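Local coordinates for protein dehydroquinate synthase (Thermus thermophilus, PDB 1UJN) that probably converts the phosphorylated heptulosonate DAHP to 3-dehydroquinate with loss of phosphate, using NAD and a divalent zinc or cobalt ion, in chorismate biosynthesis, at residues T118-I123 against K160-P165; L171-K176 against L245-A250; G178-D183 against L227-T232; L187-L192 against E200-R205; A250-L255 against L279-P284. All blocks are in the same frame, centred on the assembly; numbering follows the deposited sequence.

All five contacts are buried, but they differ in chemistry. Contact 2, the one closest to the middle of the chain, carries polar groups of the predicted metal site, and contact 3 supplies another of its residues. Contact 1 joins the predicted NAD-binding corner to the approach of helix 164-181, a helix that contacts 2 and 3 use further along. Contacts 2 and 5 share A250 and helix 247-264; in contact 5 the link is apolar apart from one tyrosine bond to a carbonyl. Contact 4 is a phenylalanine held by a loop, with charged, exposed residues next to it, and it touches contact 3 through the D183–R205 salt bridge.

Contact 1: residues T118-I123 against K160-P165; sequences TTTLAI and KTLPLP
L162 fills the centre of this contact, its two methyl groups dividing the work against T118, T119 and T120. CD2 lies against the backbone where the helix begins, 3.8 Å from T119 CA and 3.9 Å from T120 N. CD1 reaches the other way, to T119 CG2 at 4.0 Å and to the carbonyl oxygen T118 O at 4.1 Å. A chi1 of -168°, with CG trans to the backbone N, sends the branched end across from the loop, and a leucine suits the place because its fork covers both the backbone and a methyl group. T119 is equally two-sided: CG2 gives an apolar surface to L162, while OG1 turns to the helix and accepts from A122 N at 3.0 Å, with an N-H...O angle of 151°. T119 is therefore the N-cap of helix 120-126. The neighbouring T120 turns its hydroxyl to F167 O, which ties the start of this helix to helix 164-181, and F167 also touches L162. The tight part ends there. On both sides of L162 the residues of 160-165 face solvent, with T161 and P163 leaning on R38 of another loop and P163 standing at the N-cap of the next helix. T118 and T119 are predicted to bind NAD, so L162 backs the loop that leads from strand 112-117 of the alpha/beta part of the enzyme into the N-capped helix 120-126.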
# COMPACT_ATOMS: atom_id res chain seq x y z
N THR A 118 18.37 13.37 -6.23
CA THR A 118 19.56 14.20 -6.08
C THR A 118 20.85 13.39 -5.92
O THR A 118 21.87 13.92 -5.47
CB THR A 118 19.40 15.16 -4.87
OG1 THR A 118 19.14 14.40 -3.69
CG2 THR A 118 18.25 16.13 -5.12
N THR A 119 20.80 12.12 -6.28
CA THR A 119 21.98 11.26 -6.22
C THR A 119 21.99 10.46 -7.52
O THR A 119 20.96 10.30 -8.16
CB THR A 119 21.95 10.26 -5.03
OG1 THR A 119 20.92 9.29 -5.25
CG2 THR A 119 21.71 10.99 -3.71
N THR A 120 23.16 9.94 -7.91
CA THR A 120 23.21 9.16 -9.14
C THR A 120 22.47 7.84 -8.97
O THR A 120 21.78 7.38 -9.88
CB THR A 120 24.67 8.88 -9.56
OG1 THR A 120 25.43 8.46 -8.43
CG2 THR A 120 25.29 10.13 -10.16
N LEU A 121 22.59 7.23 -7.80
CA LEU A 121 21.91 5.97 -7.54
C LEU A 121 20.40 6.15 -7.66
O LEU A 121 19.71 5.28 -8.19
CB LEU A 121 22.28 5.44 -6.15
CG LEU A 121 21.66 4.11 -5.72
CD1 LEU A 121 22.00 3.02 -6.73
CD2 LEU A 121 22.18 3.72 -4.33
N ALA A 122 19.88 7.28 -7.17
CA ALA A 122 18.45 7.52 -7.25
C ALA A 122 18.01 7.74 -8.69
O ALA A 122 16.92 7.32 -9.09
CB ALA A 122 18.07 8.73 -6.39
N ILE A 123 18.86 8.40 -9.48
CA ILE A 123 18.54 8.64 -10.88
C ILE A 123 18.56 7.34 -11.69
O ILE A 123 17.61 7.02 -12.40
CB ILE A 123 19.55 9.63 -11.52
CG1 ILE A 123 19.44 11.00 -10.86
CG2 ILE A 123 19.30 9.74 -13.03
CD1 ILE A 123 20.44 12.03 -11.38
N LYS A 160 26.26 18.23 -8.15
CA LYS A 160 27.56 18.85 -7.92
C LYS A 160 28.00 18.90 -6.45
O LYS A 160 29.20 18.91 -6.17
CB LYS A 160 27.56 20.25 -8.53
CG LYS A 160 27.35 20.20 -10.05
CD LYS A 160 27.31 21.58 -10.69
CE LYS A 160 26.70 21.49 -12.08
NZ LYS A 160 26.20 22.81 -12.57
N THR A 161 27.05 18.91 -5.53
CA THR A 161 27.39 18.94 -4.11
C THR A 161 27.49 17.53 -3.53
O THR A 161 27.76 17.34 -2.34
CB THR A 161 26.34 19.71 -3.30
OG1 THR A 161 26.65 19.62 -1.91
CG2 THR A 161 24.94 19.14 -3.56
N LEU A 162 27.27 16.54 -4.38
CA LEU A 162 27.30 15.14 -3.97
C LEU A 162 28.72 14.63 -3.72
O LEU A 162 29.61 14.85 -4.54
CB LEU A 162 26.63 14.30 -5.06
CG LEU A 162 26.29 12.84 -4.76
CD1 LEU A 162 25.29 12.76 -3.61
CD2 LEU A 162 25.71 12.19 -6.01
N PRO A 163 28.95 13.96 -2.58
CA PRO A 163 30.28 13.43 -2.27
C PRO A 163 30.70 12.53 -3.43
O PRO A 163 29.89 11.77 -3.95
CB PRO A 163 30.05 12.66 -0.98
CG PRO A 163 28.99 13.48 -0.30
CD PRO A 163 28.03 13.77 -1.43
N LEU A 164 31.97 12.61 -3.83
CA LEU A 164 32.44 11.80 -4.95
C LEU A 164 32.17 10.30 -4.81
O LEU A 164 31.74 9.65 -5.77
CB LEU A 164 33.93 12.04 -5.18
CG LEU A 164 34.56 11.34 -6.39
CD1 LEU A 164 33.90 11.80 -7.68
CD2 LEU A 164 36.06 11.64 -6.41
N PRO A 165 32.42 9.72 -3.62
CA PRO A 165 32.18 8.28 -3.45
C PRO A 165 30.72 7.90 -3.72
O PRO A 165 30.45 6.86 -4.33
CB PRO A 165 32.59 8.03 -2.00
CG PRO A 165 33.68 9.05 -1.79
CD PRO A 165 33.08 10.28 -2.42

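Contact 2: residues L171-K176 against L245-A250; sequences LVEAFK and LPHGMA
V172 spreads its branched side chain over the carbonyl oxygen of G248. CG1 comes closest, at 3.5 Å from G248 O, with CB and CG2 of V172 a little further from the same oxygen. The two backbones approach most closely here, V172 CA being 6.1 Å from G248 CA, and a residue without a side chain is consistent with this. G248 N is hydrogen-bonded to E169 OE2. The polar half of the contact lies beside this. E173, its chain bent at chi2 (68°), brings OE1 to the edge of the H247 ring, 3.7 Å from both H247 CD2 and H247 NE2. The carboxylate and the ring are turned 50° from each other. A modelled water lies between them, 2.6 Å from E173 OE1; its 2.4 Å distance to H247 NE2 is too short to be trusted as an ordinary hydrogen bond. On the other oxygen, K176 NZ forms a salt bridge with E173 OE2 at 3.1 Å, coming from above the carboxylate plane, 60° out of it. K176 NZ is also bonded to L227 O, and H247 ND1 to E238, so K176 and E238 would position the predicted ligands E173 and H247. The water is likewise 2.4 Å from H231 NE2; its closeness to E173 OE1 and both histidine NE2 atoms is consistent with, but does not prove, the predicted zinc position.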
# COMPACT_ATOMS: atom_id res chain seq x y z
N LEU A 171 27.20 5.26 -10.46
CA LEU A 171 27.77 4.88 -11.75
C LEU A 171 27.98 3.37 -11.82
O LEU A 171 28.03 2.80 -12.90
CB LEU A 171 29.08 5.62 -12.00
CG LEU A 171 28.96 7.15 -11.97
CD1 LEU A 171 30.20 7.78 -12.59
CD2 LEU A 171 27.72 7.58 -12.73
N VAL A 172 28.09 2.72 -10.66
CA VAL A 172 28.27 1.27 -10.62
C VAL A 172 27.00 0.60 -11.13
O VAL A 172 27.06 -0.37 -11.89
CB VAL A 172 28.56 0.77 -9.18
CG1 VAL A 172 28.50 -0.76 -9.13
CG2 VAL A 172 29.93 1.26 -8.73
N GLU A 173 25.86 1.12 -10.71
CA GLU A 173 24.57 0.58 -11.12
C GLU A 173 24.39 0.73 -12.63
O GLU A 173 23.82 -0.14 -13.29
CB GLU A 173 23.44 1.31 -10.39
CG GLU A 173 22.32 0.41 -9.91
CD GLU A 173 22.75 -0.52 -8.78
OE1 GLU A 173 22.55 -0.17 -7.60
OE2 GLU A 173 23.30 -1.60 -9.08
N ALA A 174 24.88 1.85 -13.18
CA ALA A 174 24.79 2.10 -14.61
C ALA A 174 25.66 1.07 -15.33
O ALA A 174 25.27 0.51 -16.36
CB ALA A 174 25.28 3.51 -14.92
N PHE A 175 26.84 0.83 -14.77
CA PHE A 175 27.79 -0.14 -15.30
C PHE A 175 27.10 -1.50 -15.36
O PHE A 175 27.24 -2.24 -16.34
CB PHE A 175 29.00 -0.21 -14.37
CG PHE A 175 30.09 -1.13 -14.85
CD1 PHE A 175 31.19 -0.62 -15.55
CD2 PHE A 175 30.03 -2.49 -14.61
CE1 PHE A 175 32.21 -1.46 -15.99
CE2 PHE A 175 31.04 -3.35 -15.05
CZ PHE A 175 32.13 -2.83 -15.74
N LYS A 176 26.37 -1.82 -14.30
CA LYS A 176 25.64 -3.08 -14.22
C LYS A 176 24.65 -3.19 -15.39
O LYS A 176 24.53 -4.24 -16.02
CB LYS A 176 24.90 -3.16 -12.89
CG LYS A 176 24.21 -4.49 -12.63
CD LYS A 176 23.30 -4.40 -11.41
CE LYS A 176 22.13 -3.45 -11.67
NZ LYS A 176 21.18 -3.42 -10.53
N LEU A 245 29.25 -1.22 4.63
CA LEU A 245 29.64 -1.18 3.22
C LEU A 245 28.49 -0.62 2.37
O LEU A 245 27.43 -1.24 2.28
CB LEU A 245 30.01 -2.59 2.74
CG LEU A 245 30.40 -2.72 1.26
CD1 LEU A 245 31.72 -2.02 0.99
CD2 LEU A 245 30.49 -4.19 0.89
N PRO A 246 28.69 0.54 1.73
CA PRO A 246 27.65 1.15 0.89
C PRO A 246 27.14 0.20 -0.19
O PRO A 246 27.92 -0.57 -0.76
CB PRO A 246 28.34 2.38 0.30
CG PRO A 246 29.37 2.73 1.35
CD PRO A 246 29.91 1.37 1.73
N HIS A 247 25.85 0.26 -0.49
CA HIS A 247 25.25 -0.61 -1.49
C HIS A 247 25.99 -0.68 -2.82
O HIS A 247 26.26 -1.77 -3.33
CB HIS A 247 23.81 -0.18 -1.77
CG HIS A 247 23.09 -1.07 -2.73
ND1 HIS A 247 22.72 -2.36 -2.42
CD2 HIS A 247 22.70 -0.86 -4.01
CE1 HIS A 247 22.13 -2.91 -3.47
NE2 HIS A 247 22.11 -2.02 -4.45
N GLY A 248 26.32 0.48 -3.39
CA GLY A 248 27.02 0.51 -4.66
C GLY A 248 28.37 -0.17 -4.62
O GLY A 248 28.80 -0.80 -5.60
N MET A 249 29.06 -0.06 -3.49
CA MET A 249 30.36 -0.68 -3.35
C MET A 249 30.19 -2.19 -3.31
O MET A 249 30.95 -2.94 -3.92
CB MET A 249 31.05 -0.18 -2.08
CG MET A 249 31.28 1.32 -2.07
SD MET A 249 32.26 1.89 -3.47
CE MET A 249 32.58 3.62 -3.01
N ALA A 250 29.16 -2.64 -2.59
CA ALA A 250 28.87 -4.06 -2.47
C ALA A 250 28.56 -4.64 -3.85
O ALA A 250 28.98 -5.75 -4.18
CB ALA A 250 27.70 -4.28 -1.53
O HOH W 1 21.23 -2.24 -6.68

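Contact 3: residues G178-D183 against L227-T232; sequences GLIAGD and LNLGHT
L227 opens the second segment by meeting I180, whose CD1 methyl rests 3.6 Å from L227 CA and 4.0 Å from L227 CD2. The side chain of L227 starts out away from 178-183, yet CD2 returns far enough to touch it. I180 suits the position because its long branch, CG1 to CD1, extends over the backbone as well as the side chain. Next in order of contact comes L229, which points at helix 164-181. With CG trans to its backbone N (chi1 175°), it carries CD2 onto L179, 3.9 Å from L179 CB and 4.0 Å from L179 CD1. CD2 also lies 4.1 Å from I180 CG1, the side chains of I180 and L229 sliding past each other in opposite directions. One methyl group is thus shared by two successive residues of the helix, L179 and I180, in the apolar core of the helical domain, where L229 also touches L255, A258 and strand 311-314. G230 follows at the N-cap of helix 231-240 with positive phi, a conformation that glycine accepts readily. H231, predicted to bind zinc, then turns back: its ND1 helps to hold the ring's rotation by donating to the backbone oxygen L229 O at 3.0 Å, leaving NE2 on the side of H247 and the predicted metal site. The bond is straight enough at 159° and lies in the ring plane, although the donor stands well above the carbonyl plane.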
# COMPACT_ATOMS: atom_id res chain seq x y z
N GLY A 178 24.94 -1.85 -18.15
CA GLY A 178 25.74 -2.03 -19.34
C GLY A 178 25.99 -3.50 -19.60
O GLY A 178 25.87 -3.98 -20.74
N LEU A 179 26.33 -4.24 -18.55
CA LEU A 179 26.58 -5.67 -18.67
C LEU A 179 25.29 -6.41 -19.01
O LEU A 179 25.31 -7.37 -19.78
CB LEU A 179 27.16 -6.21 -17.36
CG LEU A 179 28.55 -5.70 -16.96
CD1 LEU A 179 28.92 -6.27 -15.60
CD2 LEU A 179 29.57 -6.12 -18.01
N ILE A 180 24.18 -5.97 -18.43
CA ILE A 180 22.89 -6.60 -18.66
C ILE A 180 22.39 -6.40 -20.10
O ILE A 180 21.94 -7.35 -20.75
CB ILE A 180 21.83 -6.07 -17.68
CG1 ILE A 180 22.19 -6.47 -16.25
CG2 ILE A 180 20.46 -6.62 -18.05
CD1 ILE A 180 21.26 -5.91 -15.20
N ALA A 181 22.47 -5.17 -20.59
CA ALA A 181 21.99 -4.85 -21.93
C ALA A 181 23.02 -5.12 -23.04
O ALA A 181 22.65 -5.33 -24.20
CB ALA A 181 21.55 -3.39 -21.99
N GLY A 182 24.29 -5.14 -22.68
CA GLY A 182 25.33 -5.35 -23.67
C GLY A 182 25.71 -4.00 -24.26
O GLY A 182 26.21 -3.91 -25.38
N ASP A 183 25.46 -2.94 -23.49
CA ASP A 183 25.75 -1.58 -23.91
C ASP A 183 27.15 -1.18 -23.45
O ASP A 183 27.35 -0.79 -22.30
CB ASP A 183 24.72 -0.62 -23.31
CG ASP A 183 24.75 0.75 -23.96
OD1 ASP A 183 25.85 1.25 -24.27
OD2 ASP A 183 23.66 1.34 -24.17
N LEU A 227 18.58 -7.82 -13.31
CA LEU A 227 18.94 -6.61 -12.59
C LEU A 227 19.59 -6.97 -11.25
O LEU A 227 20.20 -6.13 -10.60
CB LEU A 227 17.69 -5.75 -12.34
CG LEU A 227 16.98 -5.22 -13.59
CD1 LEU A 227 15.62 -4.65 -13.21
CD2 LEU A 227 17.84 -4.16 -14.26
N ASN A 228 19.46 -8.23 -10.86
CA ASN A 228 20.05 -8.69 -9.61
C ASN A 228 21.50 -9.15 -9.80
O ASN A 228 22.07 -9.80 -8.92
CB ASN A 228 19.22 -9.83 -9.01
CG ASN A 228 17.85 -9.36 -8.56
OD1 ASN A 228 17.73 -8.39 -7.80
ND2 ASN A 228 16.80 -10.04 -9.01
N LEU A 229 22.08 -8.80 -10.94
CA LEU A 229 23.46 -9.16 -11.24
C LEU A 229 24.38 -8.57 -10.16
O LEU A 229 24.34 -7.37 -9.90
CB LEU A 229 23.86 -8.61 -12.61
CG LEU A 229 25.32 -8.79 -13.07
CD1 LEU A 229 25.66 -10.28 -13.22
CD2 LEU A 229 25.51 -8.06 -14.39
N GLY A 230 25.19 -9.43 -9.54
CA GLY A 230 26.11 -8.99 -8.51
C GLY A 230 25.49 -8.73 -7.15
O GLY A 230 26.18 -8.36 -6.20
N HIS A 231 24.18 -8.92 -7.04
CA HIS A 231 23.47 -8.67 -5.78
C HIS A 231 23.44 -9.82 -4.78
O HIS A 231 23.20 -9.60 -3.59
CB HIS A 231 22.04 -8.20 -6.06
CG HIS A 231 21.95 -6.78 -6.53
ND1 HIS A 231 22.56 -6.34 -7.69
CD2 HIS A 231 21.32 -5.71 -6.00
CE1 HIS A 231 22.30 -5.05 -7.85
NE2 HIS A 231 21.54 -4.65 -6.84
N THR A 232 23.67 -11.05 -5.23
CA THR A 232 23.65 -12.19 -4.32
C THR A 232 24.82 -12.09 -3.35
O THR A 232 24.64 -12.19 -2.13
CB THR A 232 23.73 -13.53 -5.09
OG1 THR A 232 22.63 -13.63 -6.01
CG2 THR A 232 23.65 -14.70 -4.11

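Contact 4: residues L187-L192 against E200-R205; sequences LKVEDL and EAFLAR
F202 extends its ring from helix 199-216 with CG trans to the backbone N (chi1 -180°), while L192 holds CG beside its own N (chi1 -64°); together these torsions put a leucine methyl directly over the phenyl ring. L192 CD1 is 3.5 Å from the centroid of the F202 ring and only 5° off the ring normal, a CH-pi contact with the carbon centred on the face. Because it is so well centred, its distances to the ring atoms are nearly equal, F202 CD2 and CG both being 3.7 Å from L192 CD1. CZ and CE1 of the ring are met by V189 and K188, earlier in the same loop: V189 CG1 packs at 3.6 Å from F202 CZ, and the carbonyl oxygen K188 O approaches F202 CE1 at 3.4 Å, both obliquely. That oxygen is not left to the phenyl ring, as it also accepts a hydrogen bond from R198. Between V189 and L192 the chain makes a type I turn, closed by the bond from L192 N to V189 O of 2.8 Å. The turn places the two apolar residues inward, V189 also on W280 and L192 on L171, while E190 and D191 at its corner are exposed, where charged groups can be solvated, with D191 salt-bridged to R198. F202 in addition touches A174, so its large flat ring packs between its own helix, the loop and helix 164-181. The loop joining helices 164-181 and 199-216 thus folds its type I turn back onto the second of them.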
# COMPACT_ATOMS: atom_id res chain seq x y z
N LEU A 187 29.73 1.04 -19.82
CA LEU A 187 30.86 0.48 -19.10
C LEU A 187 31.99 1.51 -19.02
O LEU A 187 32.98 1.31 -18.32
CB LEU A 187 31.37 -0.79 -19.80
CG LEU A 187 30.37 -1.92 -20.03
CD1 LEU A 187 31.09 -3.13 -20.62
CD2 LEU A 187 29.69 -2.31 -18.72
N LYS A 188 31.81 2.62 -19.73
CA LYS A 188 32.79 3.70 -19.78
C LYS A 188 32.46 4.76 -18.73
O LYS A 188 31.64 5.65 -18.98
CB LYS A 188 32.78 4.31 -21.19
CG LYS A 188 33.76 5.45 -21.43
CD LYS A 188 33.56 6.01 -22.84
CE LYS A 188 34.52 7.14 -23.15
NZ LYS A 188 35.94 6.68 -23.26
N VAL A 189 33.11 4.68 -17.57
CA VAL A 189 32.85 5.60 -16.46
C VAL A 189 34.07 6.31 -15.87
O VAL A 189 33.94 7.34 -15.21
CB VAL A 189 32.15 4.86 -15.30
CG1 VAL A 189 30.86 4.20 -15.79
CG2 VAL A 189 33.09 3.83 -14.70
N GLU A 190 35.26 5.75 -16.10
CA GLU A 190 36.51 6.31 -15.55
C GLU A 190 36.69 7.82 -15.59
O GLU A 190 37.34 8.39 -14.71
CB GLU A 190 37.71 5.64 -16.21
CG GLU A 190 37.75 4.13 -16.04
CD GLU A 190 39.04 3.51 -16.58
OE1 GLU A 190 39.37 3.74 -17.77
OE2 GLU A 190 39.71 2.79 -15.82
N ASP A 191 36.13 8.48 -16.60
CA ASP A 191 36.29 9.93 -16.75
C ASP A 191 35.15 10.75 -16.15
O ASP A 191 35.29 11.96 -15.94
CB ASP A 191 36.40 10.28 -18.23
CG ASP A 191 35.16 9.88 -19.01
OD1 ASP A 191 34.92 8.67 -19.15
OD2 ASP A 191 34.43 10.78 -19.48
N LEU A 192 34.02 10.10 -15.90
CA LEU A 192 32.85 10.78 -15.37
C LEU A 192 32.99 11.46 -14.02
O LEU A 192 33.56 10.90 -13.08
CB LEU A 192 31.67 9.80 -15.32
CG LEU A 192 31.16 9.26 -16.66
CD1 LEU A 192 30.07 8.22 -16.40
CD2 LEU A 192 30.62 10.40 -17.51
N GLU A 200 25.09 13.93 -18.69
CA GLU A 200 23.66 13.89 -18.99
C GLU A 200 23.29 12.73 -19.92
O GLU A 200 22.38 11.96 -19.62
CB GLU A 200 23.21 15.22 -19.62
CG GLU A 200 21.81 15.17 -20.23
CD GLU A 200 21.35 16.51 -20.78
OE1 GLU A 200 20.58 16.52 -21.76
OE2 GLU A 200 21.74 17.56 -20.22
N ALA A 201 24.00 12.61 -21.03
CA ALA A 201 23.73 11.53 -21.99
C ALA A 201 23.99 10.16 -21.38
O ALA A 201 23.27 9.19 -21.68
CB ALA A 201 24.58 11.73 -23.25
N PHE A 202 25.02 10.06 -20.55
CA PHE A 202 25.35 8.79 -19.91
C PHE A 202 24.23 8.36 -18.97
O PHE A 202 23.79 7.21 -19.00
CB PHE A 202 26.66 8.92 -19.11
CG PHE A 202 27.07 7.64 -18.43
CD1 PHE A 202 27.89 6.72 -19.08
CD2 PHE A 202 26.60 7.33 -17.15
CE1 PHE A 202 28.24 5.52 -18.47
CE2 PHE A 202 26.94 6.13 -16.54
CZ PHE A 202 27.76 5.22 -17.19
N LEU A 203 23.77 9.28 -18.12
CA LEU A 203 22.70 8.96 -17.18
C LEU A 203 21.40 8.60 -17.88
O LEU A 203 20.69 7.67 -17.48
CB LEU A 203 22.48 10.11 -16.20
CG LEU A 203 23.61 10.28 -15.16
CD1 LEU A 203 23.36 11.51 -14.31
CD2 LEU A 203 23.70 9.04 -14.28
N ALA A 204 21.08 9.34 -18.94
CA ALA A 204 19.86 9.07 -19.71
C ALA A 204 19.96 7.68 -20.31
O ALA A 204 18.98 6.94 -20.36
CB ALA A 204 19.68 10.11 -20.80
N ARG A 205 21.15 7.31 -20.77
CA ARG A 205 21.34 6.00 -21.36
C ARG A 205 21.16 4.92 -20.29
O ARG A 205 20.56 3.88 -20.53
CB ARG A 205 22.73 5.89 -21.99
CG ARG A 205 23.01 4.53 -22.61
CD ARG A 205 24.36 4.50 -23.32
NE ARG A 205 24.33 5.20 -24.59
CZ ARG A 205 23.74 4.74 -25.69
NH1 ARG A 205 23.14 3.55 -25.69
NH2 ARG A 205 23.76 5.46 -26.81

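Contact 5: residues A250-L255 against L279-P284; sequences AVAYGL and LWLSPP
The Y253 ring meets P284 O at its edge, in the ring plane, while the ring of P283 approaches it obliquely. The edge contact is made by the phenol group: Y253 OH donates to P284 O at 2.7 Å. The donor stands 53° out of the carbonyl plane, with a C=O...O angle of 125°, so the approach is from above the carbonyl and not along a lone pair. P283 lies close by, its CG 3.5 Å from Y253 OH and 3.7 Å from Y253 CZ. Proline suits this place: its compact ring offers an apolar surface to the phenol, and the two successive rings limit backbone freedom. Tyrosine in turn combines an aromatic surface with one polar atom, whose need is met inside a buried contact. One residue before Y253, the packing is tight: L281, with CG trans to the backbone N (chi1 -170°), turns CD2 to within 3.3 Å of A252 CB, and a small residue suits so close an approach. S282 between L281 and P283 leaves helical geometry with positive phi, which turns the chain off helix 271-281. M249 touches L281, P283 and P284 as well. The contact thus joins helix 247-264 to the C-terminal end of helix 271-281 and the Pro-Pro segment leaving it, ordinary helix-end packing in the helical domain of the enzyme.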
# COMPACT_ATOMS: atom_id res chain seq x y z
N ALA A 250 29.16 -2.64 -2.59
CA ALA A 250 28.87 -4.06 -2.47
C ALA A 250 28.56 -4.64 -3.85
O ALA A 250 28.98 -5.75 -4.18
CB ALA A 250 27.70 -4.28 -1.53
N VAL A 251 27.81 -3.89 -4.65
CA VAL A 251 27.47 -4.34 -5.99
C VAL A 251 28.73 -4.50 -6.83
O VAL A 251 28.87 -5.49 -7.55
CB VAL A 251 26.53 -3.34 -6.69
CG1 VAL A 251 26.36 -3.73 -8.16
CG2 VAL A 251 25.17 -3.34 -6.00
N ALA A 252 29.64 -3.54 -6.73
CA ALA A 252 30.89 -3.61 -7.49
C ALA A 252 31.63 -4.90 -7.16
O ALA A 252 32.14 -5.58 -8.06
CB ALA A 252 31.76 -2.40 -7.17
N TYR A 253 31.70 -5.23 -5.87
CA TYR A 253 32.37 -6.45 -5.42
C TYR A 253 31.63 -7.67 -5.97
O TYR A 253 32.25 -8.65 -6.37
CB TYR A 253 32.39 -6.51 -3.89
CG TYR A 253 33.48 -5.69 -3.24
CD1 TYR A 253 33.18 -4.75 -2.25
CD2 TYR A 253 34.82 -5.87 -3.59
CE1 TYR A 253 34.19 -4.02 -1.61
CE2 TYR A 253 35.83 -5.15 -2.96
CZ TYR A 253 35.51 -4.23 -1.97
OH TYR A 253 36.52 -3.55 -1.34
N GLY A 254 30.30 -7.60 -5.99
CA GLY A 254 29.49 -8.70 -6.49
C GLY A 254 29.67 -8.88 -7.99
O GLY A 254 29.59 -10.00 -8.50
N LEU A 255 29.93 -7.79 -8.70
CA LEU A 255 30.14 -7.85 -10.14
C LEU A 255 31.42 -8.60 -10.47
O LEU A 255 31.49 -9.33 -11.47
CB LEU A 255 30.21 -6.44 -10.73
CG LEU A 255 28.88 -5.67 -10.68
CD1 LEU A 255 29.07 -4.28 -11.27
CD2 LEU A 255 27.83 -6.44 -11.45
N LEU A 279 39.16 -0.17 -9.64
CA LEU A 279 40.29 0.72 -9.39
C LEU A 279 39.81 2.17 -9.37
O LEU A 279 40.23 2.97 -8.54
CB LEU A 279 41.36 0.55 -10.48
CG LEU A 279 42.11 -0.78 -10.46
CD1 LEU A 279 43.20 -0.76 -11.52
CD2 LEU A 279 42.72 -1.00 -9.08
N TRP A 280 38.92 2.49 -10.31
CA TRP A 280 38.35 3.83 -10.41
C TRP A 280 37.45 4.10 -9.20
O TRP A 280 37.43 5.20 -8.65
CB TRP A 280 37.53 3.93 -11.69
CG TRP A 280 36.69 5.15 -11.81
CD1 TRP A 280 37.11 6.40 -12.16
CD2 TRP A 280 35.28 5.24 -11.59
NE1 TRP A 280 36.04 7.27 -12.18
CE2 TRP A 280 34.91 6.58 -11.83
CE3 TRP A 280 34.30 4.32 -11.20
CZ2 TRP A 280 33.59 7.02 -11.71
CZ3 TRP A 280 32.99 4.75 -11.08
CH2 TRP A 280 32.64 6.10 -11.33
N LEU A 281 36.73 3.07 -8.77
CA LEU A 281 35.81 3.18 -7.65
C LEU A 281 36.47 3.34 -6.28
O LEU A 281 36.00 4.11 -5.45
CB LEU A 281 34.87 1.97 -7.63
CG LEU A 281 33.68 2.01 -6.68
CD1 LEU A 281 32.74 3.14 -7.08
CD2 LEU A 281 32.94 0.68 -6.73
N SER A 282 37.56 2.60 -6.07
CA SER A 282 38.28 2.63 -4.80
C SER A 282 37.34 2.28 -3.65
O SER A 282 37.16 3.06 -2.71
CB SER A 282 38.90 4.01 -4.55
OG SER A 282 40.00 4.24 -5.42
N PRO A 283 36.73 1.08 -3.71
CA PRO A 283 35.81 0.63 -2.67
C PRO A 283 36.52 0.42 -1.34
O PRO A 283 37.72 0.15 -1.31
CB PRO A 283 35.26 -0.68 -3.24
CG PRO A 283 36.44 -1.22 -4.00
CD PRO A 283 36.94 0.02 -4.72
N PRO A 284 35.80 0.54 -0.22
CA PRO A 284 36.45 0.34 1.08
C PRO A 284 36.86 -1.12 1.26
O PRO A 284 36.12 -2.04 0.89
CB PRO A 284 35.39 0.78 2.08
CG PRO A 284 34.10 0.45 1.37
CD PRO A 284 34.38 0.90 -0.05